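Side-chain contacts in protein-glutamine gamma-glutamyltransferase (Pagrus major, PDB 1G0D), which is a calcium-dependent transglutaminase that probably cross-links proteins by joining peptide-bound glutamines to lysines or other primary amines: residues Ile219-Asn224 with Glu365-Pro370; His300-Asn305 with Val390-Asn395; Glu342-Gly347 with Pro370-Ala375. All blocks are in the same frame, centred on the assembly; numbering follows the deposited sequence.

Interaction 1: Ile219-Asn224 with Glu365-Pro370; sequences ITAMVN and EFCCGP
Cys367 presses its side chain against Thr220 and Ala221, near the C-terminal end of helix 212-223. Here a helix packs on the edge strand of the antiparallel sheet in the papain-like catalytic core of the transglutaminase: strand 368-372 is outermost, and the next strand, 350-355, carries the active-site Asp355. Going out along Cys367, CB lies 4.0 Å from both Thr220 CG2 and the backbone Thr220 O. Its SG, placed between the backbone N and the carbonyl carbon (chi1 75°), then runs alongside the helix and comes 3.9 Å from Ala221 CA, with the Ala221 methyl close by as well. No hydrogen bond crosses the contact, which is sulfur and methyl packing, partly against backbone carbonyl oxygens. Thr220 is turned to suit: CG2 stands anti to its own N (chi1 -65° for OG1) and faces the strand, while OG1 turns back to bond Gly216 O in the preceding helical turn, so the hydroxyl is satisfied within the helix. The neighbouring Cys368 sends its side chain the other way, onto Asp355. The two adjacent cysteines therefore sit on opposite sides of the chain and are not disulfide-bonded to each other, Cys367 SG and Cys368 SG being 6.8 Å apart. Just beyond, Gly369 O receives Arg217 NE from the same helix. Back at the contact, the Thr220 CG2 methyl rests 3.9 Å from Cys368 O.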
ATOM      1  N   ILE A 219       0.823   6.389 -11.702  1.00 17.67           N
ATOM      2  CA  ILE A 219       1.375   6.380 -10.351  1.00 13.53           C
ATOM      3  C   ILE A 219       1.811   4.974 -10.002  1.00 15.25           C
ATOM      4  O   ILE A 219       2.890   4.769  -9.482  1.00 17.72           O
ATOM      5  CB  ILE A 219       0.328   6.836  -9.320  1.00 13.03           C
ATOM      6  CG1 ILE A 219       0.064   8.328  -9.478  1.00 14.08           C
ATOM      7  CG2 ILE A 219       0.818   6.568  -7.926  1.00  8.43           C
ATOM      8  CD1 ILE A 219       1.343   9.156  -9.445  1.00 17.75           C
ATOM      9  N   THR A 220       0.974   3.989 -10.287  1.00 14.38           N
ATOM     10  CA  THR A 220       1.344   2.625  -9.962  1.00 14.41           C
ATOM     11  C   THR A 220       2.649   2.211 -10.642  1.00 19.38           C
ATOM     12  O   THR A 220       3.464   1.454 -10.084  1.00 23.78           O
ATOM     13  CB  THR A 220       0.243   1.695 -10.371  1.00 12.27           C
ATOM     14  OG1 THR A 220      -0.897   1.984  -9.572  1.00 15.53           O
ATOM     15  CG2 THR A 220       0.610   0.269 -10.118  1.00 16.01           C
ATOM     16  N   ALA A 221       2.861   2.736 -11.845  1.00 21.22           N
ATOM     17  CA  ALA A 221       4.055   2.406 -12.610  1.00 16.67           C
ATOM     18  C   ALA A 221       5.326   3.077 -12.093  1.00 17.89           C
ATOM     19  O   ALA A 221       6.414   2.484 -12.139  1.00 19.58           O
ATOM     20  CB  ALA A 221       3.827   2.752 -14.069  1.00 12.26           C
ATOM     21  N   MET A 222       5.196   4.298 -11.586  1.00 19.35           N
ATOM     22  CA  MET A 222       6.354   5.046 -11.088  1.00 19.60           C
ATOM     23  C   MET A 222       6.866   4.666  -9.701  1.00 20.20           C
ATOM     24  O   MET A 222       8.029   4.939  -9.366  1.00 22.25           O
ATOM     25  CB  MET A 222       6.041   6.533 -11.110  1.00 17.00           C
ATOM     26  CG  MET A 222       5.894   7.080 -12.514  1.00 17.85           C
ATOM     27  SD  MET A 222       7.502   7.511 -13.202  1.00 17.51           S
ATOM     28  CE  MET A 222       8.309   8.272 -11.685  1.00  8.78           C
ATOM     29  N   VAL A 223       6.007   4.047  -8.893  1.00 18.10           N
ATOM     30  CA  VAL A 223       6.404   3.667  -7.538  1.00 16.91           C
ATOM     31  C   VAL A 223       7.598   2.742  -7.484  1.00 17.66           C
ATOM     32  O   VAL A 223       8.470   2.913  -6.638  1.00 20.71           O
ATOM     33  CB  VAL A 223       5.243   3.046  -6.768  1.00 12.09           C
ATOM     34  CG1 VAL A 223       5.692   2.612  -5.366  1.00 11.94           C
ATOM     35  CG2 VAL A 223       4.144   4.060  -6.678  1.00 11.62           C
ATOM     36  N   ASN A 224       7.654   1.763  -8.376  1.00 19.00           N
ATOM     37  CA  ASN A 224       8.799   0.887  -8.373  1.00 19.66           C
ATOM     38  C   ASN A 224       9.268   0.454  -9.746  1.00 22.60           C
ATOM     39  O   ASN A 224      10.428   0.606 -10.073  1.00 25.88           O
ATOM     40  CB  ASN A 224       8.527  -0.346  -7.527  1.00 18.39           C
ATOM     41  CG  ASN A 224       9.644  -1.373  -7.621  1.00 15.81           C
ATOM     42  OD1 ASN A 224       9.411  -2.556  -7.837  1.00 14.36           O
ATOM     43  ND2 ASN A 224      10.868  -0.914  -7.455  1.00 21.25           N
ATOM     44  N   GLU A 365       9.570  -4.934 -14.487  1.00 36.51           N
ATOM     45  CA  GLU A 365       9.081  -4.143 -15.576  1.00 38.05           C
ATOM     46  C   GLU A 365       7.601  -3.884 -15.663  1.00 35.33           C
ATOM     47  O   GLU A 365       7.184  -2.760 -15.966  1.00 36.03           O
ATOM     48  CB  GLU A 365       9.566  -4.787 -16.860  1.00 44.09           C
ATOM     49  CG  GLU A 365      10.904  -4.276 -17.312  1.00 57.00           C
ATOM     50  CD  GLU A 365      10.737  -3.128 -18.267  1.00 65.32           C
ATOM     51  OE1 GLU A 365      10.378  -3.403 -19.440  1.00 68.62           O
ATOM     52  OE2 GLU A 365      10.939  -1.963 -17.838  1.00 71.02           O
ATOM     53  N   PHE A 366       6.803  -4.909 -15.389  1.00 30.23           N
ATOM     54  CA  PHE A 366       5.363  -4.751 -15.517  1.00 27.62           C
ATOM     55  C   PHE A 366       4.505  -4.641 -14.260  1.00 23.10           C
ATOM     56  O   PHE A 366       4.267  -5.630 -13.590  1.00 17.40           O
ATOM     57  CB  PHE A 366       4.811  -5.885 -16.390  1.00 28.31           C
ATOM     58  CG  PHE A 366       5.407  -5.935 -17.758  1.00 24.40           C
ATOM     59  CD1 PHE A 366       5.512  -7.142 -18.431  1.00 27.22           C
ATOM     60  CD2 PHE A 366       5.859  -4.778 -18.371  1.00 23.31           C
ATOM     61  CE1 PHE A 366       6.060  -7.198 -19.694  1.00 26.02           C
ATOM     62  CE2 PHE A 366       6.404  -4.815 -19.616  1.00 22.30           C
ATOM     63  CZ  PHE A 366       6.509  -6.023 -20.284  1.00 27.11           C
ATOM     64  N   CYS A 367       4.020  -3.436 -13.967  1.00 23.07           N
ATOM     65  CA  CYS A 367       3.152  -3.223 -12.815  1.00 21.88           C
ATOM     66  C   CYS A 367       1.785  -3.758 -13.263  1.00 21.15           C
ATOM     67  O   CYS A 367       1.602  -4.046 -14.468  1.00 14.86           O
ATOM     68  CB  CYS A 367       3.055  -1.731 -12.504  1.00 22.04           C
ATOM     69  SG  CYS A 367       1.983  -0.773 -13.666  1.00 32.67           S
ATOM     70  N   CYS A 368       0.838  -3.889 -12.319  1.00 18.66           N
ATOM     71  CA  CYS A 368      -0.514  -4.384 -12.629  1.00 18.23           C
ATOM     72  C   CYS A 368      -1.679  -3.407 -12.418  1.00 19.26           C
ATOM     73  O   CYS A 368      -1.676  -2.612 -11.480  1.00 18.04           O
ATOM     74  CB  CYS A 368      -0.800  -5.652 -11.829  1.00 17.39           C
ATOM     75  SG  CYS A 368      -0.126  -7.119 -12.654  1.00 21.80           S
ATOM     76  N   GLY A 369      -2.676  -3.488 -13.304  1.00 17.15           N
ATOM     77  CA  GLY A 369      -3.851  -2.655 -13.194  1.00 12.93           C
ATOM     78  C   GLY A 369      -3.774  -1.283 -13.822  1.00 12.57           C
ATOM     79  O   GLY A 369      -2.750  -0.918 -14.361  1.00 14.46           O
ATOM     80  N   PRO A 370      -4.834  -0.466 -13.705  1.00 11.63           N
ATOM     81  CA  PRO A 370      -6.078  -0.750 -12.981  1.00 10.98           C
ATOM     82  C   PRO A 370      -6.960  -1.851 -13.517  1.00 13.29           C
ATOM     83  O   PRO A 370      -7.413  -1.797 -14.653  1.00 18.44           O
ATOM     84  CB  PRO A 370      -6.794   0.592 -12.983  1.00  7.41           C
ATOM     85  CG  PRO A 370      -6.326   1.223 -14.159  1.00  9.77           C
ATOM     86  CD  PRO A 370      -4.887   0.853 -14.329  1.00 11.27           C
TER

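Interaction 2: His300-Asn305 with Val390-Asn395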
ATOM      1  N   HIS A 300       1.829 -14.847  -6.418  1.00 13.18           N
ATOM      2  CA  HIS A 300       2.536 -13.840  -7.211  1.00 15.78           C
ATOM      3  C   HIS A 300       3.554 -14.439  -8.183  1.00 19.06           C
ATOM      4  O   HIS A 300       3.693 -14.007  -9.329  1.00 20.84           O
ATOM      5  CB  HIS A 300       3.285 -12.890  -6.301  1.00  7.16           C
ATOM      6  CG  HIS A 300       3.831 -11.714  -7.025  1.00 12.73           C
ATOM      7  ND1 HIS A 300       3.021 -10.803  -7.673  1.00 14.84           N
ATOM      8  CD2 HIS A 300       5.102 -11.298  -7.226  1.00 12.43           C
ATOM      9  CE1 HIS A 300       3.773  -9.877  -8.242  1.00 13.39           C
ATOM     10  NE2 HIS A 300       5.039 -10.155  -7.987  1.00 12.66           N
ATOM     11  N   ASP A 301       4.290 -15.408  -7.645  1.00 26.42           N
ATOM     12  CA  ASP A 301       5.370 -16.187  -8.274  1.00 29.36           C
ATOM     13  C   ASP A 301       5.059 -16.880  -9.594  1.00 29.09           C
ATOM     14  O   ASP A 301       5.920 -17.034 -10.454  1.00 31.57           O
ATOM     15  CB  ASP A 301       5.750 -17.283  -7.301  1.00 38.17           C
ATOM     16  CG  ASP A 301       4.508 -18.039  -6.774  1.00 44.36           C
ATOM     17  OD1 ASP A 301       3.870 -17.523  -5.834  1.00 44.71           O
ATOM     18  OD2 ASP A 301       4.156 -19.135  -7.293  1.00 51.08           O
ATOM     19  N   VAL A 302       3.823 -17.349  -9.676  1.00 28.16           N
ATOM     20  CA  VAL A 302       3.241 -18.101 -10.777  1.00 23.51           C
ATOM     21  C   VAL A 302       3.283 -17.412 -12.168  1.00 24.08           C
ATOM     22  O   VAL A 302       3.176 -18.054 -13.227  1.00 19.59           O
ATOM     23  CB  VAL A 302       1.810 -18.491 -10.285  1.00 21.69           C
ATOM     24  CG1 VAL A 302       0.745 -18.056 -11.229  1.00 22.15           C
ATOM     25  CG2 VAL A 302       1.775 -19.953  -9.981  1.00 20.33           C
ATOM     26  N   ASP A 303       3.467 -16.096 -12.171  1.00 26.74           N
ATOM     27  CA  ASP A 303       3.530 -15.387 -13.430  1.00 26.16           C
ATOM     28  C   ASP A 303       2.306 -15.646 -14.324  1.00 26.94           C
ATOM     29  O   ASP A 303       2.409 -16.061 -15.489  1.00 27.64           O
ATOM     30  CB  ASP A 303       4.791 -15.772 -14.168  1.00 25.21           C
ATOM     31  CG  ASP A 303       5.178 -14.749 -15.199  1.00 29.64           C
ATOM     32  OD1 ASP A 303       5.302 -13.552 -14.825  1.00 27.24           O
ATOM     33  OD2 ASP A 303       5.350 -15.144 -16.382  1.00 30.41           O
ATOM     34  N   GLY A 304       1.136 -15.414 -13.751  1.00 25.38           N
ATOM     35  CA  GLY A 304      -0.075 -15.563 -14.512  1.00 22.58           C
ATOM     36  C   GLY A 304      -0.582 -16.930 -14.854  1.00 21.93           C
ATOM     37  O   GLY A 304      -1.653 -16.996 -15.420  1.00 26.00           O
ATOM     38  N   ASN A 305       0.131 -17.998 -14.532  1.00 18.61           N
ATOM     39  CA  ASN A 305      -0.360 -19.329 -14.854  1.00 19.95           C
ATOM     40  C   ASN A 305      -1.282 -19.923 -13.821  1.00 16.58           C
ATOM     41  O   ASN A 305      -0.925 -20.068 -12.670  1.00 15.61           O
ATOM     42  CB  ASN A 305       0.799 -20.257 -15.076  1.00 27.67           C
ATOM     43  CG  ASN A 305       1.425 -20.021 -16.378  1.00 34.57           C
ATOM     44  OD1 ASN A 305       0.945 -20.512 -17.391  1.00 39.85           O
ATOM     45  ND2 ASN A 305       2.492 -19.225 -16.391  1.00 43.64           N
ATOM     46  N   VAL A 390      -3.803 -10.706 -12.142  1.00 19.48           N
ATOM     47  CA  VAL A 390      -4.461 -10.430 -10.872  1.00 18.78           C
ATOM     48  C   VAL A 390      -5.419 -11.553 -10.474  1.00 19.76           C
ATOM     49  O   VAL A 390      -5.625 -11.807  -9.304  1.00 20.37           O
ATOM     50  CB  VAL A 390      -5.222  -9.108 -10.909  1.00 17.59           C
ATOM     51  CG1 VAL A 390      -5.989  -8.921  -9.563  1.00 18.48           C
ATOM     52  CG2 VAL A 390      -4.231  -7.960 -11.202  1.00  7.32           C
ATOM     53  N   PHE A 391      -5.979 -12.243 -11.453  1.00 22.17           N
ATOM     54  CA  PHE A 391      -6.857 -13.365 -11.157  1.00 21.77           C
ATOM     55  C   PHE A 391      -5.973 -14.539 -10.643  1.00 22.13           C
ATOM     56  O   PHE A 391      -6.394 -15.311  -9.783  1.00 25.21           O
ATOM     57  CB  PHE A 391      -7.613 -13.759 -12.437  1.00 21.60           C
ATOM     58  CG  PHE A 391      -8.587 -14.894 -12.253  1.00 21.40           C
ATOM     59  CD1 PHE A 391      -8.168 -16.220 -12.336  1.00 20.33           C
ATOM     60  CD2 PHE A 391      -9.922 -14.647 -12.000  1.00 19.03           C
ATOM     61  CE1 PHE A 391      -9.065 -17.267 -12.169  1.00 17.96           C
ATOM     62  CE2 PHE A 391     -10.826 -15.699 -11.832  1.00 15.95           C
ATOM     63  CZ  PHE A 391     -10.394 -17.001 -11.913  1.00 14.72           C
ATOM     64  N   ALA A 392      -4.741 -14.664 -11.150  1.00 21.22           N
ATOM     65  CA  ALA A 392      -3.839 -15.758 -10.739  1.00 16.34           C
ATOM     66  C   ALA A 392      -3.388 -15.590  -9.323  1.00 14.67           C
ATOM     67  O   ALA A 392      -3.314 -16.533  -8.548  1.00 15.72           O
ATOM     68  CB  ALA A 392      -2.619 -15.813 -11.633  1.00 14.75           C
ATOM     69  N   GLU A 393      -3.059 -14.356  -9.005  1.00 14.58           N
ATOM     70  CA  GLU A 393      -2.587 -13.976  -7.685  1.00 16.11           C
ATOM     71  C   GLU A 393      -3.439 -14.537  -6.545  1.00 16.66           C
ATOM     72  O   GLU A 393      -2.958 -14.942  -5.488  1.00 19.35           O
ATOM     73  CB  GLU A 393      -2.590 -12.443  -7.627  1.00 15.94           C
ATOM     74  CG  GLU A 393      -2.334 -11.851  -6.274  1.00 17.69           C
ATOM     75  CD  GLU A 393      -0.873 -11.851  -5.948  1.00 22.89           C
ATOM     76  OE1 GLU A 393      -0.550 -12.198  -4.791  1.00 21.91           O
ATOM     77  OE2 GLU A 393      -0.055 -11.510  -6.849  1.00 23.67           O
ATOM     78  N   VAL A 394      -4.723 -14.573  -6.814  1.00 17.83           N
ATOM     79  CA  VAL A 394      -5.735 -14.953  -5.868  1.00 14.42           C
ATOM     80  C   VAL A 394      -6.385 -16.333  -6.183  1.00 17.59           C
ATOM     81  O   VAL A 394      -7.069 -16.900  -5.333  1.00 21.18           O
ATOM     82  CB  VAL A 394      -6.719 -13.713  -5.886  1.00 11.07           C
ATOM     83  CG1 VAL A 394      -8.010 -14.048  -6.522  1.00 10.77           C
ATOM     84  CG2 VAL A 394      -6.861 -13.132  -4.558  1.00  7.19           C
ATOM     85  N   ASN A 395      -6.119 -16.900  -7.364  1.00 18.64           N
ATOM     86  CA  ASN A 395      -6.718 -18.177  -7.780  1.00 17.59           C
ATOM     87  C   ASN A 395      -5.835 -19.316  -8.303  1.00 21.98           C
ATOM     88  O   ASN A 395      -6.317 -20.436  -8.437  1.00 24.17           O
ATOM     89  CB  ASN A 395      -7.737 -17.904  -8.864  1.00 16.21           C
ATOM     90  CG  ASN A 395      -8.986 -17.272  -8.327  1.00 18.89           C
ATOM     91  OD1 ASN A 395      -9.534 -17.738  -7.345  1.00 22.34           O
ATOM     92  ND2 ASN A 395      -9.445 -16.202  -8.961  1.00 21.78           N
TER
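His300 and Glu393 hold the polar half of this contact, and Ala392 packs against the loop. The His300 ring swings out with CG anti to the backbone N (chi1 -170°) and offers its ND1-H edge-on to Glu393 OE2, 3.3 Å away with an N-H...O angle of 152°. OE2 lies almost in the ring plane and receives the proton on its syn lone pair, while the carboxylate is twisted 39° from the imidazole. Glu393 gets there by leaving the helix extended and then bending at chi2, which folds the carboxylate back over the His300 backbone: OE2 is also 3.5 Å from His300 CA. An alanine in place of Glu393 would probably leave ND1 without this acceptor, the ring then resting on its packing and a weak NE2 bond to Pro358 O. One helix position earlier, Ala392 CB meets Gly304 CA at 3.9 Å and Val302 CG1 at 4.1 Å. A type I turn from His300 and an overlapping type I' turn from Val302 curl the loop; Gly304, at positive phi, lays its CA against the methyl. The His300 ring also meets that of His332, and Glu393 touches His332 directly: a His-carboxylate pair in the second shell of the Cys-His-Asp active site.

Interaction 3: Glu342-Gly347 with Pro370-Ala375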
ATOM      1  N   GLU A 342     -15.156   3.948 -17.632  1.00 26.90           N
ATOM      2  CA  GLU A 342     -15.835   4.236 -18.860  1.00 29.40           C
ATOM      3  C   GLU A 342     -15.087   3.637 -20.048  1.00 28.52           C
ATOM      4  O   GLU A 342     -15.608   3.559 -21.157  1.00 30.75           O
ATOM      5  CB  GLU A 342     -15.974   5.734 -18.979  1.00 33.37           C
ATOM      6  CG  GLU A 342     -16.847   6.287 -17.899  1.00 42.94           C
ATOM      7  CD  GLU A 342     -17.443   7.620 -18.278  1.00 50.50           C
ATOM      8  OE1 GLU A 342     -17.979   8.291 -17.368  1.00 57.73           O
ATOM      9  OE2 GLU A 342     -17.369   7.997 -19.475  1.00 52.47           O
ATOM     10  N   ASP A 343     -13.860   3.193 -19.818  1.00 26.99           N
ATOM     11  CA  ASP A 343     -13.088   2.590 -20.897  1.00 23.25           C
ATOM     12  C   ASP A 343     -13.407   1.102 -21.120  1.00 21.96           C
ATOM     13  O   ASP A 343     -12.815   0.476 -21.988  1.00 26.68           O
ATOM     14  CB  ASP A 343     -11.581   2.768 -20.632  1.00 18.79           C
ATOM     15  CG  ASP A 343     -11.120   2.116 -19.341  1.00 17.84           C
ATOM     16  OD1 ASP A 343     -11.860   2.177 -18.344  1.00 16.46           O
ATOM     17  OD2 ASP A 343     -10.006   1.551 -19.321  1.00 23.15           O
ATOM     18  N   LEU A 344     -14.339   0.548 -20.353  1.00 16.16           N
ATOM     19  CA  LEU A 344     -14.685  -0.857 -20.476  1.00 18.45           C
ATOM     20  C   LEU A 344     -16.189  -1.079 -20.401  1.00 24.90           C
ATOM     21  O   LEU A 344     -16.950  -0.192 -20.034  1.00 29.52           O
ATOM     22  CB  LEU A 344     -14.057  -1.693 -19.349  1.00 16.11           C
ATOM     23  CG  LEU A 344     -12.766  -1.382 -18.595  1.00 18.79           C
ATOM     24  CD1 LEU A 344     -12.745  -2.157 -17.279  1.00 12.29           C
ATOM     25  CD2 LEU A 344     -11.571  -1.738 -19.439  1.00 18.75           C
ATOM     26  N   PRO A 345     -16.640  -2.285 -20.750  1.00 26.57           N
ATOM     27  CA  PRO A 345     -18.061  -2.599 -20.699  1.00 29.47           C
ATOM     28  C   PRO A 345     -18.711  -2.261 -19.359  1.00 33.37           C
ATOM     29  O   PRO A 345     -18.030  -2.048 -18.347  1.00 38.02           O
ATOM     30  CB  PRO A 345     -18.090  -4.095 -20.971  1.00 25.85           C
ATOM     31  CG  PRO A 345     -16.941  -4.298 -21.826  1.00 26.57           C
ATOM     32  CD  PRO A 345     -15.874  -3.420 -21.277  1.00 26.68           C
ATOM     33  N   GLU A 346     -20.045  -2.214 -19.390  1.00 33.81           N
ATOM     34  CA  GLU A 346     -20.890  -1.931 -18.241  1.00 30.02           C
ATOM     35  C   GLU A 346     -20.555  -2.928 -17.165  1.00 24.84           C
ATOM     36  O   GLU A 346     -20.421  -4.102 -17.460  1.00 25.28           O
ATOM     37  CB  GLU A 346     -22.363  -2.131 -18.631  1.00 36.03           C
ATOM     38  CG  GLU A 346     -23.362  -1.192 -17.957  1.00 50.27           C
ATOM     39  CD  GLU A 346     -23.778  -0.005 -18.862  1.00 60.33           C
ATOM     40  OE1 GLU A 346     -23.005   0.988 -18.970  1.00 65.16           O
ATOM     41  OE2 GLU A 346     -24.884  -0.068 -19.465  1.00 62.53           O
ATOM     42  N   GLY A 347     -20.399  -2.483 -15.925  1.00 22.08           N
ATOM     43  CA  GLY A 347     -20.164  -3.439 -14.856  1.00 16.69           C
ATOM     44  C   GLY A 347     -18.839  -3.511 -14.154  1.00 17.85           C
ATOM     45  O   GLY A 347     -18.727  -4.175 -13.135  1.00 16.52           O
ATOM     46  N   PRO A 370      -4.834  -0.466 -13.705  1.00 11.63           N
ATOM     47  CA  PRO A 370      -6.078  -0.750 -12.981  1.00 10.98           C
ATOM     48  C   PRO A 370      -6.960  -1.851 -13.517  1.00 13.29           C
ATOM     49  O   PRO A 370      -7.413  -1.797 -14.653  1.00 18.44           O
ATOM     50  CB  PRO A 370      -6.794   0.592 -12.983  1.00  7.41           C
ATOM     51  CG  PRO A 370      -6.326   1.223 -14.159  1.00  9.77           C
ATOM     52  CD  PRO A 370      -4.887   0.853 -14.329  1.00 11.27           C
ATOM     53  N   CYS A 371      -7.225  -2.839 -12.663  1.00 15.53           N
ATOM     54  CA  CYS A 371      -8.064  -3.988 -13.005  1.00 14.34           C
ATOM     55  C   CYS A 371      -9.318  -4.087 -12.122  1.00 13.10           C
ATOM     56  O   CYS A 371      -9.229  -4.153 -10.908  1.00 14.29           O
ATOM     57  CB  CYS A 371      -7.260  -5.303 -12.864  1.00  7.81           C
ATOM     58  SG  CYS A 371      -8.287  -6.747 -13.190  1.00 17.46           S
ATOM     59  N   PRO A 372     -10.508  -4.133 -12.734  1.00 13.10           N
ATOM     60  CA  PRO A 372     -11.714  -4.236 -11.926  1.00  9.48           C
ATOM     61  C   PRO A 372     -11.683  -5.408 -10.982  1.00 10.16           C
ATOM     62  O   PRO A 372     -11.509  -6.528 -11.420  1.00 16.83           O
ATOM     63  CB  PRO A 372     -12.805  -4.419 -12.967  1.00  9.00           C
ATOM     64  CG  PRO A 372     -12.278  -3.699 -14.178  1.00  6.36           C
ATOM     65  CD  PRO A 372     -10.832  -4.090 -14.172  1.00 13.75           C
ATOM     66  N   VAL A 373     -11.846  -5.176  -9.694  1.00  9.11           N
ATOM     67  CA  VAL A 373     -11.914  -6.295  -8.765  1.00 12.71           C
ATOM     68  C   VAL A 373     -13.126  -7.198  -9.146  1.00 17.60           C
ATOM     69  O   VAL A 373     -13.172  -8.384  -8.813  1.00 22.02           O
ATOM     70  CB  VAL A 373     -12.135  -5.807  -7.339  1.00 10.73           C
ATOM     71  CG1 VAL A 373     -12.303  -6.977  -6.415  1.00 10.13           C
ATOM     72  CG2 VAL A 373     -11.001  -4.943  -6.920  1.00  5.66           C
ATOM     73  N   ALA A 374     -14.110  -6.627  -9.847  1.00 21.79           N
ATOM     74  CA  ALA A 374     -15.306  -7.373 -10.268  1.00 21.69           C
ATOM     75  C   ALA A 374     -15.009  -8.335 -11.394  1.00 22.68           C
ATOM     76  O   ALA A 374     -15.680  -9.360 -11.509  1.00 25.03           O
ATOM     77  CB  ALA A 374     -16.400  -6.424 -10.713  1.00 20.78           C
ATOM     78  N   ALA A 375     -14.025  -7.988 -12.233  1.00 21.89           N
ATOM     79  CA  ALA A 375     -13.617  -8.830 -13.355  1.00 17.03           C
ATOM     80  C   ALA A 375     -12.928 -10.024 -12.747  1.00 19.68           C
ATOM     81  O   ALA A 375     -12.959 -11.113 -13.295  1.00 25.71           O
ATOM     82  CB  ALA A 375     -12.663  -8.098 -14.267  1.00 16.23           C
TER
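Pro372 and Ala374 take the two touches from the loop 342-347, one from Leu344 and one from Gly347. Before them comes Pro370, entered through a cis peptide bond and facing Gln352 and Leu354 of the neighbouring strand; Cys371 turns its side chain away from the loop. Pro372 then presents its ring, and Leu344 CD1 reaches the corner at Pro372 CG, 3.5 Å away. The same methyl, Leu344 CD1, is a little farther from Pro372 CD, at 4.1 Å. Leu344 reaches across with CG roughly anti to its carbonyl carbon, although chi1 of -28° is well off a staggered value. The loop is the turn of the beta hairpin formed by strands 329-339 and 350-355, so the hairpin end leans over the place where edge strand 368-372 gives way to helix 373-378. Pro372 is the N-cap residue of that helix, and its carbonyl O accepts Ala375 N at 3.0 Å. Val373 heads off toward Val353 of the hairpin. On the first turn, Ala374 sets its CB 4.0 Å from Gly347 O, a plain van der Waals touch near the surface. Gly347 sits at phi 111°, where a side chain would collide with the preceding carbonyl oxygen.

Interactions 1 and 3 use the same element, strand 368-372, at its two ends: the first sets its start against helix 212-223, the second its exit into helix 373-378 against a hairpin turn. Interaction 2 joins a different pair, the loop after strand 290-298 and helix 387-395, yet meets interaction 1 where Cys368 CB packs on Val390 CG2 at 4.2 Å. Interactions 1 and 2 are buried and close to the active-site residues; interaction 3 is partly exposed and away from the annotated sites. Chemistry differs accordingly: sulfur and methyl packing in 1, a hydrogen-bonded histidine and carboxylate in 2, and in 3 sparse van der Waals touching, one methyl on a proline ring and one on a carbonyl oxygen.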